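Local coordinates for fatty acid CoA ligase (Marinactinospora thermotolerans, PDB 6SQ8), which belongs to the ANL superfamily of AMP-binding enzymes and holds adenosine monophosphate close to where its large N-terminal and small C-terminal parts meet, at residues L318-R324 with D387-L392; R377-V381 with L392-L396; A426-V430 with V492-T497. Residues are numbered along the deposited sequence.

Contact 1 (L318-R324 with D387-L392); sequences LLTAVGR and DGHLHL
Contact 1 is a short antiparallel strand pairing in the large mixed sheet of the AMP-binding part, in which two backbone hydrogen bonds are flanked by side-chain packing. Strands 321-323 and 390-392 run at 143° between their directions, their axes 4.8 Å apart at closest approach. Gly323 and Leu390 form the hydrogen-bonded pair (CA-CA 5.5 Å): Val322 N donates to Leu390 O at 2.9 Å and Leu390 N to Gly323 O at 2.8 Å. Gly323, at phi/psi 119/-164, takes a conformation in which a CB would collide with the preceding carbonyl. Upstream, a type I turn from Leu318 to Ala321 leads into the strand, and one water spans Thr320 O (2.8 Å) and Leu392 N (3.1 Å). The His389 ring (chi1 m, chi2 90°) is sandwiched by CH-pi contacts, Leu318 CD1 lying 3.9 Å and Arg324 CG 4.1 Å from its centroid over opposite faces. Ala321 CB sits 3.7 Å from the His391 centroid, also over the face. Val322 (chi1 m) reaches CG2 to Leu390 CB at 3.6 Å and CG1 to Leu392 CD1 at 3.7 Å. Val322 and Leu392 also touch the bound AMP. Val322, Leu390 and Leu392 pack on Tyr297 of strand 293-299, Leu319 rests on helix 279-289, and helix 409-418 meets Thr320 and Leu392.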
ATOM      1  N   LEU A 318      -8.858  14.293  14.839  1.00 29.84           N
ATOM      2  CA  LEU A 318      -8.815  13.581  13.567  1.00 28.52           C
ATOM      3  C   LEU A 318      -7.560  12.713  13.430  1.00 29.06           C
ATOM      4  O   LEU A 318      -7.380  12.048  12.396  1.00 32.01           O
ATOM      5  CB  LEU A 318      -8.863  14.615  12.440  1.00 27.53           C
ATOM      6  CG  LEU A 318     -10.126  15.459  12.386  1.00 26.65           C
ATOM      7  CD1 LEU A 318     -10.084  16.361  11.168  1.00 28.57           C
ATOM      8  CD2 LEU A 318     -11.364  14.580  12.367  1.00 27.89           C
ATOM      9  N   LEU A 319      -6.681  12.701  14.430  1.00 28.12           N
ATOM     10  CA  LEU A 319      -5.463  11.902  14.333  1.00 26.55           C
ATOM     11  C   LEU A 319      -5.775  10.406  14.418  1.00 22.78           C
ATOM     12  O   LEU A 319      -4.924   9.615  14.165  1.00 20.22           O
ATOM     13  CB  LEU A 319      -4.495  12.333  15.435  1.00 28.87           C
ATOM     14  CG  LEU A 319      -3.895  13.725  15.266  1.00 32.24           C
ATOM     15  CD1 LEU A 319      -3.067  14.084  16.482  1.00 34.08           C
ATOM     16  CD2 LEU A 319      -3.059  13.808  14.008  1.00 34.86           C
ATOM     17  N   THR A 320      -7.008  10.040  14.759  1.00 22.18           N
ATOM     18  CA  THR A 320      -7.425   8.648  14.752  1.00 22.81           C
ATOM     19  C   THR A 320      -8.226   8.321  13.486  1.00 23.59           C
ATOM     20  O   THR A 320      -8.802   7.234  13.394  1.00 23.62           O
ATOM     21  CB  THR A 320      -8.269   8.321  15.986  1.00 23.77           C
ATOM     22  OG1 THR A 320      -9.374   9.233  16.084  1.00 22.04           O
ATOM     23  CG2 THR A 320      -7.428   8.361  17.243  1.00 24.31           C
ATOM     24  N   ALA A 321      -8.246   9.251  12.518  1.00 23.36           N
ATOM     25  CA  ALA A 321      -9.062   9.132  11.324  1.00 23.78           C
ATOM     26  C   ALA A 321      -8.200   8.849  10.091  1.00 24.45           C
ATOM     27  O   ALA A 321      -7.001   9.113  10.065  1.00 22.99           O
ATOM     28  CB  ALA A 321      -9.848  10.392  11.117  1.00 26.32           C
ATOM     29  N   VAL A 322      -8.867   8.306   9.063  1.00 26.44           N
ATOM     30  CA  VAL A 322      -8.284   8.058   7.745  1.00 24.34           C
ATOM     31  C   VAL A 322      -8.651   9.215   6.826  1.00 24.35           C
ATOM     32  O   VAL A 322      -7.975   9.446   5.821  1.00 26.88           O
ATOM     33  CB  VAL A 322      -8.746   6.713   7.163  1.00 24.73           C
ATOM     34  CG1 VAL A 322      -8.126   5.549   7.906  1.00 25.34           C
ATOM     35  CG2 VAL A 322     -10.259   6.570   7.146  1.00 25.88           C
ATOM     36  N   GLY A 323      -9.728   9.914   7.188  1.00 25.33           N
ATOM     37  CA  GLY A 323     -10.117  11.151   6.557  1.00 27.80           C
ATOM     38  C   GLY A 323     -11.477  11.045   5.909  1.00 28.98           C
ATOM     39  O   GLY A 323     -12.241  10.125   6.183  1.00 28.57           O
ATOM     40  N   ARG A 324     -11.766  12.020   5.039  1.00 31.15           N
ATOM     41  CA  ARG A 324     -12.958  12.014   4.224  1.00 34.29           C
ATOM     42  C   ARG A 324     -12.746  11.048   3.062  1.00 32.65           C
ATOM     43  O   ARG A 324     -11.646  10.945   2.544  1.00 33.78           O
ATOM     44  CB  ARG A 324     -13.275  13.426   3.730  1.00 38.78           C
ATOM     45  CG  ARG A 324     -13.944  14.320   4.769  1.00 44.86           C
ATOM     46  CD  ARG A 324     -14.780  15.417   4.137  1.00 50.86           C
ATOM     47  NE  ARG A 324     -15.316  16.324   5.142  1.00 60.37           N
ATOM     48  CZ  ARG A 324     -14.643  17.352   5.660  1.00 71.07           C
ATOM     49  NH1 ARG A 324     -13.379  17.564   5.324  1.00 78.86           N
ATOM     50  NH2 ARG A 324     -15.221  18.155   6.539  1.00 74.52           N
ATOM     51  N   ASP A 387     -18.222  15.396  11.423  1.00 33.62           N
ATOM     52  CA  ASP A 387     -17.764  16.170  10.250  1.00 33.61           C
ATOM     53  C   ASP A 387     -17.523  15.274   9.027  1.00 30.85           C
ATOM     54  O   ASP A 387     -17.018  15.746   8.023  1.00 31.82           O
ATOM     55  CB  ASP A 387     -16.491  16.958  10.570  1.00 38.54           C
ATOM     56  CG  ASP A 387     -16.693  18.131  11.525  1.00 44.97           C
ATOM     57  OD1 ASP A 387     -17.878  18.486  11.804  1.00 44.18           O
ATOM     58  OD2 ASP A 387     -15.655  18.674  12.013  1.00 50.37           O
ATOM     59  N   GLY A 388     -17.860  13.985   9.116  1.00 29.67           N
ATOM     60  CA  GLY A 388     -17.812  13.050   7.975  1.00 25.80           C
ATOM     61  C   GLY A 388     -16.444  12.451   7.699  1.00 25.48           C
ATOM     62  O   GLY A 388     -16.189  12.012   6.585  1.00 24.91           O
ATOM     63  N   HIS A 389     -15.554  12.422   8.701  1.00 27.01           N
ATOM     64  CA  HIS A 389     -14.275  11.727   8.606  1.00 26.23           C
ATOM     65  C   HIS A 389     -14.470  10.289   9.076  1.00 26.63           C
ATOM     66  O   HIS A 389     -15.139  10.051  10.076  1.00 27.04           O
ATOM     67  CB  HIS A 389     -13.204  12.424   9.437  1.00 26.56           C
ATOM     68  CG  HIS A 389     -12.837  13.777   8.933  1.00 27.77           C
ATOM     69  ND1 HIS A 389     -13.489  14.910   9.359  1.00 28.84           N
ATOM     70  CD2 HIS A 389     -11.869  14.188   8.081  1.00 28.26           C
ATOM     71  CE1 HIS A 389     -12.952  15.967   8.778  1.00 31.01           C
ATOM     72  NE2 HIS A 389     -11.961  15.548   7.987  1.00 30.41           N
ATOM     73  N   LEU A 390     -13.873   9.339   8.352  1.00 25.97           N
ATOM     74  CA  LEU A 390     -13.976   7.952   8.703  1.00 25.44           C
ATOM     75  C   LEU A 390     -12.889   7.637   9.734  1.00 27.54           C
ATOM     76  O   LEU A 390     -11.734   8.082   9.596  1.00 26.42           O
ATOM     77  CB  LEU A 390     -13.813   7.105   7.440  1.00 26.08           C
ATOM     78  CG  LEU A 390     -13.814   5.590   7.658  1.00 25.61           C
ATOM     79  CD1 LEU A 390     -15.136   5.122   8.238  1.00 25.05           C
ATOM     80  CD2 LEU A 390     -13.522   4.862   6.365  1.00 25.97           C
ATOM     81  N   HIS A 391     -13.282   6.886  10.774  1.00 27.93           N
ATOM     82  CA  HIS A 391     -12.380   6.402  11.801  1.00 28.14           C
ATOM     83  C   HIS A 391     -12.421   4.866  11.812  1.00 28.24           C
ATOM     84  O   HIS A 391     -13.484   4.271  11.989  1.00 27.66           O
ATOM     85  CB  HIS A 391     -12.802   6.932  13.169  1.00 28.69           C
ATOM     86  CG  HIS A 391     -12.501   8.371  13.419  1.00 30.10           C
ATOM     87  ND1 HIS A 391     -13.299   9.397  12.936  1.00 31.35           N
ATOM     88  CD2 HIS A 391     -11.549   8.960  14.173  1.00 28.42           C
ATOM     89  CE1 HIS A 391     -12.830  10.555  13.367  1.00 28.84           C
ATOM     90  NE2 HIS A 391     -11.751  10.313  14.121  1.00 27.29           N
ATOM     91  N   LEU A 392     -11.259   4.225  11.667  1.00 24.92           N
ATOM     92  CA  LEU A 392     -11.189   2.786  11.709  1.00 24.83           C
ATOM     93  C   LEU A 392     -10.879   2.340  13.138  1.00 25.50           C
ATOM     94  O   LEU A 392      -9.870   2.754  13.686  1.00 23.04           O
ATOM     95  CB  LEU A 392     -10.087   2.294  10.771  1.00 26.45           C
ATOM     96  CG  LEU A 392     -10.280   2.646   9.291  1.00 27.23           C
ATOM     97  CD1 LEU A 392      -9.160   2.061   8.440  1.00 28.15           C
ATOM     98  CD2 LEU A 392     -11.642   2.204   8.759  1.00 27.19           C
TER
HETATM   99  O   HOH W   1      -8.343   5.317  11.469  1.00 12.76           O

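Contact 2 (R377-V381 with L392-L396); sequences RTGDV and LTDRL. With AMP (adenosine monophosphate), chain G.
The ribose end of the AMP pocket is built on the beta hairpin of strands 380-384 and 390-395, here at the open end of the hairpin. The chain turns a corner at Gly379 (phi/psi 99/-2), where a CB would clash with Arg395 CZ and with the preceding carbonyl. Thr378 OG1 accepts from Asp380 N at 3.0 Å, an ST turn, and is also bonded to Val349 O. Asp380 faces Arg395 as an antiparallel non-hydrogen-bonded pair (CA-CA 4.5 Å), and Val381 faces Asp394 as a hydrogen-bonded one (CA-CA 5.2 Å). Leu396 N donates to Gly379 O at 2.9 Å and Val381 N to Asp394 O at 2.7 Å. Thr393 and Asp394 both stand opposite Val381 in a classic beta bulge: Val381 O receives Thr393 N at 2.9 Å and, weakly, Asp394 N at 3.3 Å. On the Val381 side, its CG2 meets Leu396 CD1 at 3.5 Å and its CG1 lies 3.2 Å from Thr393 OG1. Asp380 (chi1 m) and Arg395 (chi1 -147°, chi2 p) lie on the same face of the sheet, the one that carries the ribose of AMP. AMP O2' donates to Asp380 OD1 at 2.6 Å, while AMP O3' is crowded in the model. Tyr297 OH is bonded to Asp380 OD2. Asp380 OD1 and Arg395 NH1, 3.4 Å apart, make a long salt bridge with a weak hydrogen bond, the place of NH1 being less sure. The Asp380 carboxylate is an acceptor for the ribose O2' hydroxyl, with the positive charge of Arg395 beside it.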
ATOM      1  N   ARG A 377     -16.750  -5.268   0.574  1.00 40.64           N
ATOM      2  CA  ARG A 377     -16.461  -5.468   1.999  1.00 40.51           C
ATOM      3  C   ARG A 377     -14.947  -5.297   2.190  1.00 35.96           C
ATOM      4  O   ARG A 377     -14.169  -6.171   1.839  1.00 36.17           O
ATOM      5  CB  ARG A 377     -16.944  -6.877   2.369  1.00 45.71           C
ATOM      6  CG  ARG A 377     -16.997  -7.266   3.840  1.00 51.35           C
ATOM      7  CD  ARG A 377     -17.267  -8.771   3.858  1.00 57.72           C
ATOM      8  NE  ARG A 377     -17.275  -9.442   5.161  1.00 61.23           N
ATOM      9  CZ  ARG A 377     -18.368  -9.863   5.818  1.00 58.37           C
ATOM     10  NH1 ARG A 377     -19.579  -9.639   5.337  1.00 57.01           N
ATOM     11  NH2 ARG A 377     -18.245 -10.490   6.976  1.00 58.48           N
ATOM     12  N   THR A 378     -14.541  -4.159   2.748  1.00 31.92           N
ATOM     13  CA  THR A 378     -13.137  -3.835   2.938  1.00 30.96           C
ATOM     14  C   THR A 378     -12.469  -4.842   3.871  1.00 31.91           C
ATOM     15  O   THR A 378     -11.315  -5.169   3.676  1.00 32.32           O
ATOM     16  CB  THR A 378     -12.945  -2.432   3.520  1.00 30.35           C
ATOM     17  OG1 THR A 378     -13.620  -2.387   4.780  1.00 29.03           O
ATOM     18  CG2 THR A 378     -13.442  -1.340   2.593  1.00 31.42           C
ATOM     19  N   GLY A 379     -13.201  -5.291   4.895  1.00 32.35           N
ATOM     20  CA  GLY A 379     -12.622  -6.111   5.966  1.00 32.05           C
ATOM     21  C   GLY A 379     -12.277  -5.295   7.207  1.00 33.27           C
ATOM     22  O   GLY A 379     -11.794  -5.837   8.190  1.00 31.95           O
ATOM     23  N   ASP A 380     -12.515  -3.974   7.129  1.00 34.29           N
ATOM     24  CA  ASP A 380     -12.292  -3.057   8.207  1.00 29.16           C
ATOM     25  C   ASP A 380     -13.629  -2.737   8.865  1.00 29.90           C
ATOM     26  O   ASP A 380     -14.693  -2.866   8.248  1.00 26.27           O
ATOM     27  CB  ASP A 380     -11.651  -1.763   7.723  1.00 28.05           C
ATOM     28  CG  ASP A 380     -10.233  -1.963   7.248  1.00 29.74           C
ATOM     29  OD1 ASP A 380      -9.469  -2.671   7.984  1.00 29.21           O
ATOM     30  OD2 ASP A 380      -9.895  -1.433   6.128  1.00 31.14           O
ATOM     31  N   VAL A 381     -13.511  -2.294  10.116  1.00 30.17           N
ATOM     32  CA  VAL A 381     -14.600  -1.888  10.955  1.00 30.22           C
ATOM     33  C   VAL A 381     -14.313  -0.452  11.417  1.00 30.39           C
ATOM     34  O   VAL A 381     -13.174  -0.094  11.697  1.00 27.74           O
ATOM     35  CB  VAL A 381     -14.724  -2.886  12.121  1.00 32.80           C
ATOM     36  CG1 VAL A 381     -15.408  -2.300  13.331  1.00 34.93           C
ATOM     37  CG2 VAL A 381     -15.431  -4.148  11.682  1.00 36.24           C
ATOM     38  N   LEU A 392     -11.259   4.225  11.667  1.00 24.92           N
ATOM     39  CA  LEU A 392     -11.189   2.786  11.709  1.00 24.83           C
ATOM     40  C   LEU A 392     -10.879   2.340  13.138  1.00 25.50           C
ATOM     41  O   LEU A 392      -9.870   2.754  13.686  1.00 23.04           O
ATOM     42  CB  LEU A 392     -10.087   2.294  10.771  1.00 26.45           C
ATOM     43  CG  LEU A 392     -10.280   2.646   9.291  1.00 27.23           C
ATOM     44  CD1 LEU A 392      -9.160   2.061   8.440  1.00 28.15           C
ATOM     45  CD2 LEU A 392     -11.642   2.204   8.759  1.00 27.19           C
ATOM     46  N   THR A 393     -11.709   1.433  13.681  1.00 26.17           N
ATOM     47  CA  THR A 393     -11.513   0.886  15.001  1.00 25.17           C
ATOM     48  C   THR A 393     -10.800  -0.468  14.960  1.00 26.17           C
ATOM     49  O   THR A 393     -10.225  -0.864  15.977  1.00 26.28           O
ATOM     50  CB  THR A 393     -12.846   0.764  15.742  1.00 26.93           C
ATOM     51  OG1 THR A 393     -13.647  -0.225  15.083  1.00 26.36           O
ATOM     52  CG2 THR A 393     -13.545   2.102  15.858  1.00 28.20           C
ATOM     53  N   ASP A 394     -10.839  -1.168  13.822  1.00 27.85           N
ATOM     54  CA  ASP A 394     -10.219  -2.492  13.741  1.00 30.68           C
ATOM     55  C   ASP A 394     -10.355  -3.120  12.346  1.00 31.39           C
ATOM     56  O   ASP A 394     -11.291  -2.887  11.614  1.00 32.35           O
ATOM     57  CB  ASP A 394     -10.860  -3.480  14.724  1.00 30.67           C
ATOM     58  CG  ASP A 394      -9.933  -4.000  15.812  1.00 28.91           C
ATOM     59  OD1 ASP A 394      -8.714  -4.075  15.562  1.00 28.51           O
ATOM     60  OD2 ASP A 394     -10.444  -4.335  16.893  1.00 30.08           O
ATOM     61  N   ARG A 395      -9.394  -3.977  12.031  1.00 34.07           N
ATOM     62  CA  ARG A 395      -9.568  -5.098  11.103  1.00 38.39           C
ATOM     63  C   ARG A 395     -10.601  -6.051  11.734  1.00 39.62           C
ATOM     64  O   ARG A 395     -10.568  -6.292  12.926  1.00 43.25           O
ATOM     65  CB  ARG A 395      -8.173  -5.716  10.931  1.00 43.68           C
ATOM     66  CG  ARG A 395      -7.832  -6.328   9.584  1.00 47.10           C
ATOM     67  CD  ARG A 395      -8.313  -5.609   8.338  1.00 52.24           C
ATOM     68  NE  ARG A 395      -8.370  -6.581   7.251  1.00 57.80           N
ATOM     69  CZ  ARG A 395      -8.555  -6.280   5.968  1.00 62.43           C
ATOM     70  NH1 ARG A 395      -8.828  -5.038   5.619  1.00 63.31           N
ATOM     71  NH2 ARG A 395      -8.466  -7.218   5.040  1.00 61.62           N
ATOM     72  N   LEU A 396     -11.515  -6.582  10.931  1.00 41.09           N
ATOM     73  CA  LEU A 396     -12.628  -7.428  11.416  1.00 40.25           C
ATOM     74  C   LEU A 396     -12.104  -8.667  12.174  1.00 38.05           C
ATOM     75  O   LEU A 396     -12.683  -9.085  13.158  1.00 35.82           O
ATOM     76  CB  LEU A 396     -13.459  -7.829  10.193  1.00 40.49           C
ATOM     77  CG  LEU A 396     -14.825  -8.467  10.450  1.00 40.89           C
ATOM     78  CD1 LEU A 396     -15.636  -7.679  11.460  1.00 40.18           C
ATOM     79  CD2 LEU A 396     -15.625  -8.586   9.153  1.00 40.25           C
TER
HETATM   80  P   AMP G 502      -4.403  -5.254   2.425  1.00 81.95           P
HETATM   81  O1P AMP G 502      -4.548  -4.552   1.106  1.00 88.60           O
HETATM   82  O2P AMP G 502      -5.508  -6.275   2.731  1.00 88.37           O
HETATM   83  O3P AMP G 502      -2.994  -5.780   2.597  1.00 78.45           O
HETATM   84  O5' AMP G 502      -4.544  -4.029   3.507  1.00 79.48           O
HETATM   85  C5' AMP G 502      -5.755  -3.331   3.860  1.00 74.82           C
HETATM   86  C4' AMP G 502      -5.839  -3.023   5.352  1.00 71.40           C
HETATM   87  O4' AMP G 502      -4.736  -2.265   5.828  1.00 78.46           O
HETATM   88  C3' AMP G 502      -7.030  -2.168   5.678  1.00 69.07           C
HETATM   89  O3' AMP G 502      -8.058  -3.070   5.979  1.00 74.84           O
HETATM   90  C2' AMP G 502      -6.645  -1.280   6.859  1.00 75.08           C
HETATM   91  O2' AMP G 502      -7.011  -1.736   8.182  1.00 69.99           O
HETATM   92  C1' AMP G 502      -5.131  -1.229   6.743  1.00 76.99           C
HETATM   93  N9  AMP G 502      -4.738   0.122   6.264  1.00 68.52           N
HETATM   94  C8  AMP G 502      -4.284   0.474   5.038  1.00 63.64           C
HETATM   95  N7  AMP G 502      -4.036   1.811   4.988  1.00 63.29           N
HETATM   96  C5  AMP G 502      -4.345   2.322   6.201  1.00 65.57           C
HETATM   97  C6  AMP G 502      -4.332   3.662   6.839  1.00 60.36           C
HETATM   98  N6  AMP G 502      -3.917   4.745   6.173  1.00 60.22           N
HETATM   99  N1  AMP G 502      -4.736   3.745   8.121  1.00 63.23           N
HETATM  100  C2  AMP G 502      -5.154   2.648   8.812  1.00 65.82           C
HETATM  101  N3  AMP G 502      -5.204   1.396   8.305  1.00 59.40           N
HETATM  102  C4  AMP G 502      -4.811   1.193   7.032  1.00 64.05           C

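Contact 3 (A426-V430 with V492-T497); sequences AVVGV and VRTWFT
Against the C-terminal domain's small sheet lies the end of the chain, where strand 422-432 packs on the last helical turn and tail, 492-497. The strand is extended and directs Ala426, Val428 and Val430 toward segment 492-497, while Val427 points away to helix 409-418. The nearest CA atoms are Val428 to Arg493 (6.0 Å) and Val430 to Thr497 (6.6 Å). Val428 (chi1 m) is the central bump: it fits a hollow lined by Val492 (CG1-CG1 3.7 Å), the Arg493 aliphatic chain (Val428 CB to Arg493 CG 4.0 Å) and Phe496 (Val428 CG2 to Phe496 CD2 4.0 Å). At one end Ala426 CB meets Val492 CG2 at 4.0 Å. At the other, a type I turn from Thr494 to Thr497 carries the chain past Val430, whose CG1 lies 3.9 Å from Phe496 CB and 4.2 Å from Thr497 CG2. Gly429 O approaches Arg493 CG at 3.4 Å, and the Arg493 guanidinium goes on to a salt bridge with Asp398. The chemistry is apolar packing of a strand on a helix end and the turn after it, with charge at its margin.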
ATOM      1  N   ALA A 426       0.610  -3.559  20.141  1.00 24.34           N
ATOM      2  CA  ALA A 426      -0.266  -4.508  19.458  1.00 25.46           C
ATOM      3  C   ALA A 426      -1.122  -5.211  20.509  1.00 25.05           C
ATOM      4  O   ALA A 426      -0.588  -5.855  21.364  1.00 24.86           O
ATOM      5  CB  ALA A 426       0.547  -5.479  18.639  1.00 23.43           C
ATOM      6  N   VAL A 427      -2.439  -5.023  20.435  1.00 28.66           N
ATOM      7  CA  VAL A 427      -3.392  -5.611  21.371  1.00 28.82           C
ATOM      8  C   VAL A 427      -4.177  -6.711  20.647  1.00 28.96           C
ATOM      9  O   VAL A 427      -4.710  -6.501  19.564  1.00 32.67           O
ATOM     10  CB  VAL A 427      -4.326  -4.517  21.906  1.00 28.46           C
ATOM     11  CG1 VAL A 427      -5.457  -5.067  22.743  1.00 27.96           C
ATOM     12  CG2 VAL A 427      -3.568  -3.449  22.673  1.00 28.76           C
ATOM     13  N   VAL A 428      -4.241  -7.879  21.279  1.00 31.51           N
ATOM     14  CA  VAL A 428      -4.851  -9.078  20.732  1.00 32.68           C
ATOM     15  C   VAL A 428      -5.694  -9.731  21.829  1.00 36.29           C
ATOM     16  O   VAL A 428      -5.482  -9.471  23.015  1.00 39.27           O
ATOM     17  CB  VAL A 428      -3.787 -10.060  20.238  1.00 32.15           C
ATOM     18  CG1 VAL A 428      -2.944  -9.467  19.128  1.00 33.30           C
ATOM     19  CG2 VAL A 428      -2.897 -10.524  21.375  1.00 35.06           C
ATOM     20  N   GLY A 429      -6.637 -10.579  21.413  1.00 39.37           N
ATOM     21  CA  GLY A 429      -7.379 -11.467  22.309  1.00 42.97           C
ATOM     22  C   GLY A 429      -6.897 -12.913  22.206  1.00 45.78           C
ATOM     23  O   GLY A 429      -6.496 -13.381  21.133  1.00 44.55           O
ATOM     24  N   VAL A 430      -6.899 -13.624  23.336  1.00 47.44           N
ATOM     25  CA  VAL A 430      -6.756 -15.081  23.349  1.00 51.25           C
ATOM     26  C   VAL A 430      -7.930 -15.640  24.146  1.00 53.37           C
ATOM     27  O   VAL A 430      -8.468 -14.949  25.003  1.00 55.61           O
ATOM     28  CB  VAL A 430      -5.398 -15.537  23.916  1.00 50.45           C
ATOM     29  CG1 VAL A 430      -4.237 -14.842  23.218  1.00 52.55           C
ATOM     30  CG2 VAL A 430      -5.308 -15.336  25.417  1.00 49.36           C
ATOM     31  N   VAL A 492       1.692 -12.040  17.177  1.00 44.79           N
ATOM     32  CA  VAL A 492       1.549 -11.487  18.528  1.00 44.25           C
ATOM     33  C   VAL A 492       0.612 -12.396  19.334  1.00 41.80           C
ATOM     34  O   VAL A 492       0.871 -12.675  20.492  1.00 44.74           O
ATOM     35  CB  VAL A 492       1.069 -10.021  18.496  1.00 39.52           C
ATOM     36  CG1 VAL A 492       0.679  -9.517  19.874  1.00 36.15           C
ATOM     37  CG2 VAL A 492       2.120  -9.105  17.905  1.00 39.57           C
ATOM     38  N   ARG A 493      -0.448 -12.875  18.694  1.00 41.14           N
ATOM     39  CA  ARG A 493      -1.430 -13.745  19.338  1.00 46.90           C
ATOM     40  C   ARG A 493      -0.746 -15.015  19.872  1.00 51.56           C
ATOM     41  O   ARG A 493      -1.108 -15.497  20.942  1.00 58.64           O
ATOM     42  CB  ARG A 493      -2.559 -14.097  18.359  1.00 48.60           C
ATOM     43  CG  ARG A 493      -3.953 -13.771  18.870  1.00 49.05           C
ATOM     44  CD  ARG A 493      -5.012 -13.862  17.786  1.00 51.25           C
ATOM     45  NE  ARG A 493      -5.413 -12.575  17.225  1.00 50.15           N
ATOM     46  CZ  ARG A 493      -5.334 -12.238  15.937  1.00 50.99           C
ATOM     47  NH1 ARG A 493      -4.759 -13.061  15.073  1.00 52.15           N
ATOM     48  NH2 ARG A 493      -5.801 -11.072  15.519  1.00 52.50           N
ATOM     49  N   THR A 494       0.252 -15.539  19.148  1.00 51.92           N
ATOM     50  CA  THR A 494       0.931 -16.799  19.538  1.00 51.84           C
ATOM     51  C   THR A 494       1.786 -16.601  20.801  1.00 51.09           C
ATOM     52  O   THR A 494       2.035 -17.557  21.541  1.00 61.21           O
ATOM     53  CB  THR A 494       1.829 -17.386  18.433  1.00 50.92           C
ATOM     54  OG1 THR A 494       3.041 -16.639  18.363  1.00 47.72           O
ATOM     55  CG2 THR A 494       1.180 -17.425  17.068  1.00 50.42           C
ATOM     56  N   TRP A 495       2.258 -15.372  21.020  1.00 45.72           N
ATOM     57  CA  TRP A 495       3.085 -15.037  22.172  1.00 45.05           C
ATOM     58  C   TRP A 495       2.320 -15.223  23.486  1.00 46.43           C
ATOM     59  O   TRP A 495       2.953 -15.325  24.529  1.00 48.05           O
ATOM     60  CB  TRP A 495       3.598 -13.598  22.085  1.00 41.50           C
ATOM     61  CG  TRP A 495       4.543 -13.325  20.961  1.00 41.55           C
ATOM     62  CD1 TRP A 495       5.188 -14.237  20.179  1.00 43.05           C
ATOM     63  CD2 TRP A 495       4.990 -12.033  20.516  1.00 41.05           C
ATOM     64  NE1 TRP A 495       5.983 -13.601  19.264  1.00 44.26           N
ATOM     65  CE2 TRP A 495       5.901 -12.249  19.460  1.00 41.83           C
ATOM     66  CE3 TRP A 495       4.719 -10.718  20.904  1.00 41.73           C
ATOM     67  CZ2 TRP A 495       6.519 -11.198  18.778  1.00 42.01           C
ATOM     68  CZ3 TRP A 495       5.334  -9.681  20.234  1.00 41.78           C
ATOM     69  CH2 TRP A 495       6.219  -9.921  19.184  1.00 40.41           C
ATOM     70  N   PHE A 496       0.981 -15.207  23.435  1.00 47.49           N
ATOM     71  CA  PHE A 496       0.138 -15.140  24.630  1.00 49.82           C
ATOM     72  C   PHE A 496      -0.741 -16.398  24.766  1.00 55.44           C
ATOM     73  O   PHE A 496      -1.698 -16.381  25.567  1.00 54.09           O
ATOM     74  CB  PHE A 496      -0.745 -13.878  24.591  1.00 46.05           C
ATOM     75  CG  PHE A 496      -0.027 -12.557  24.723  1.00 44.83           C
ATOM     76  CD1 PHE A 496       0.399 -12.081  25.957  1.00 44.01           C
ATOM     77  CD2 PHE A 496       0.199 -11.760  23.615  1.00 45.02           C
ATOM     78  CE1 PHE A 496       1.065 -10.865  26.062  1.00 40.39           C
ATOM     79  CE2 PHE A 496       0.866 -10.545  23.729  1.00 41.08           C
ATOM     80  CZ  PHE A 496       1.284 -10.090  24.951  1.00 36.67           C
ATOM     81  N   THR A 497      -0.444 -17.478  24.028  1.00 58.15           N
ATOM     82  CA  THR A 497      -1.317 -18.710  24.123  1.00 60.85           C
ATOM     83  C   THR A 497      -0.746 -19.769  25.086  1.00 59.71           C
ATOM     84  O   THR A 497       0.364 -20.213  24.882  1.00 65.77           O
ATOM     85  CB  THR A 497      -1.569 -19.290  22.733  1.00 55.23           C
ATOM     86  OG1 THR A 497      -0.287 -19.353  22.095  1.00 55.65           O
ATOM     87  CG2 THR A 497      -2.582 -18.498  21.934  1.00 48.66           C
TER

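Overall arrangement
The three contacts illustrate how chemistry follows place in a fold. Contacts 1 and 2 share strand 390-395, and Leu392 itself: strand 321-325 flanks it on one side and strand 380-384 on the other, so both are sheet pairings carried by backbone hydrogen bonds. Contact 1 is partly buried, with its exposed residues at the Arg324 and Asp387 end, and it meets AMP through apolar side chains. Contact 2 is buried and meets the same ligand through a hydrogen-bonding carboxylate with an arginine beside it. Contact 3, also buried, comes later in the chain, its centre about 19 Å from that of contact 2. There the joining is side-chain packing within the C-terminal domain.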